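Local coordinates for protein phosphate transporter (Thermotoga maritima MSB8, PDB 6L85) that imports phosphate across the membrane in a sodium-dependent manner and is related to the human SLC20 solute carriers, at residues V368-L371 against K372-I376. Numbering follows the deposited sequence.
Sequences VGVL and KNIVI
The Lys372 side chain runs back alongside Val368 O, one helical turn earlier. Lys372 N donates to Val368 O at 2.9 Å, and the side chain then follows the same oxygen. Lys372 CB lies 3.5 Å from Val368 O and also near Gly369 O. Lys372 CG and CD each stay 3.6 Å from Val368 O, and CE is already farther off. CG sits beside the backbone N (chi1 -85°), which directs the chain toward the start of the helix. Beyond CG the chain is extended and runs on along the surface.

Three more i to i+4 bonds continue the alpha-helical pattern: Asn373 N to Gly369 O, Ile374 N to Val370 O, and Val375 N to Leu371 O. Asn373 OD1 lies 3.1 Å from Gly369 O, but both are acceptors and no bond forms. The amide instead gives ND2 to Tyr102 OH. Apolar contact is slight: Val370 CG1 and Ile374 CD1 are 4.5 Å apart, and both side chains also touch Tyr102.

These are the first turns of helix 368-400, at the protein surface. Asn367 OD1 accepts a hydrogen bond from Val370 N, consistent with an N-cap. The chemistry implies a start held mainly by main-chain bonds, with Tyr102 joining one flank to a loop through both polar and apolar contact.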
loop_
_atom_site.group_PDB
_atom_site.type_symbol
_atom_site.label_atom_id
_atom_site.label_comp_id
_atom_site.label_asym_id
_atom_site.label_seq_id
_atom_site.Cartn_x
_atom_site.Cartn_y
_atom_site.Cartn_z
ATOM N N VAL B 368 22.234 1.227 -35.726
ATOM C CA VAL B 368 23.520 1.401 -35.041
ATOM C C VAL B 368 23.934 2.866 -34.937
ATOM O O VAL B 368 24.703 3.214 -34.037
ATOM C CB VAL B 368 24.649 0.582 -35.701
ATOM C CG1 VAL B 368 24.505 -0.905 -35.355
ATOM C CG2 VAL B 368 24.699 0.814 -37.206
ATOM N N GLY B 369 23.443 3.744 -35.817
ATOM C CA GLY B 369 23.643 5.169 -35.599
ATOM C C GLY B 369 22.994 5.642 -34.309
ATOM O O GLY B 369 23.562 6.460 -33.571
ATOM N N VAL B 370 21.811 5.095 -33.997
ATOM C CA VAL B 370 21.114 5.438 -32.760
ATOM C C VAL B 370 21.835 4.842 -31.552
ATOM O O VAL B 370 21.938 5.482 -30.500
ATOM C CB VAL B 370 19.645 4.979 -32.833
ATOM C CG1 VAL B 370 19.006 4.971 -31.437
ATOM C CG2 VAL B 370 18.869 5.870 -33.771
ATOM N N LEU B 371 22.330 3.610 -31.675
ATOM C CA LEU B 371 23.082 2.999 -30.583
ATOM C C LEU B 371 24.343 3.801 -30.276
ATOM O O LEU B 371 24.708 3.998 -29.102
ATOM C CB LEU B 371 23.439 1.562 -30.949
ATOM C CG LEU B 371 23.740 0.582 -29.821
ATOM C CD1 LEU B 371 22.749 0.763 -28.684
ATOM C CD2 LEU B 371 23.691 -0.843 -30.359
ATOM N N LYS B 372 25.020 4.277 -31.325
ATOM C CA LYS B 372 26.190 5.119 -31.119
ATOM C C LYS B 372 25.792 6.421 -30.439
ATOM O O LYS B 372 26.507 6.898 -29.549
ATOM C CB LYS B 372 26.900 5.391 -32.452
ATOM C CG LYS B 372 27.894 4.313 -32.874
ATOM C CD LYS B 372 28.148 4.362 -34.386
ATOM C CE LYS B 372 28.717 3.042 -34.890
ATOM N NZ LYS B 372 29.029 3.063 -36.352
ATOM N N ASN B 373 24.656 7.009 -30.851
ATOM C CA ASN B 373 24.146 8.211 -30.195
ATOM C C ASN B 373 23.896 7.971 -28.711
ATOM O O ASN B 373 24.205 8.824 -27.866
ATOM C CB ASN B 373 22.853 8.669 -30.870
ATOM C CG ASN B 373 23.095 9.338 -32.206
ATOM O OD1 ASN B 373 24.226 9.402 -32.670
ATOM N ND2 ASN B 373 22.030 9.840 -32.832
ATOM N N ILE B 374 23.325 6.814 -28.379
ATOM C CA ILE B 374 23.022 6.502 -26.987
ATOM C C ILE B 374 24.309 6.413 -26.179
ATOM O O ILE B 374 24.424 6.998 -25.094
ATOM C CB ILE B 374 22.198 5.202 -26.898
ATOM C CG1 ILE B 374 20.723 5.498 -27.182
ATOM C CG2 ILE B 374 22.390 4.515 -25.537
ATOM C CD1 ILE B 374 19.831 4.284 -27.106
ATOM N N VAL B 375 25.299 5.686 -26.705
ATOM C CA VAL B 375 26.569 5.546 -25.996
ATOM C C VAL B 375 27.251 6.905 -25.828
ATOM O O VAL B 375 27.798 7.211 -24.757
ATOM C CB VAL B 375 27.473 4.531 -26.719
ATOM C CG1 VAL B 375 28.877 4.517 -26.104
ATOM C CG2 VAL B 375 26.843 3.147 -26.663
ATOM N N ILE B 376 27.218 7.745 -26.869
ATOM C CA ILE B 376 27.824 9.072 -26.771
ATOM C C ILE B 376 27.154 9.868 -25.663
ATOM O O ILE B 376 27.827 10.460 -24.808
ATOM C CB ILE B 376 27.733 9.834 -28.109
ATOM C CG1 ILE B 376 28.425 9.092 -29.258
ATOM C CG2 ILE B 376 28.310 11.244 -27.961
ATOM C CD1 ILE B 376 29.846 9.147 -29.208
#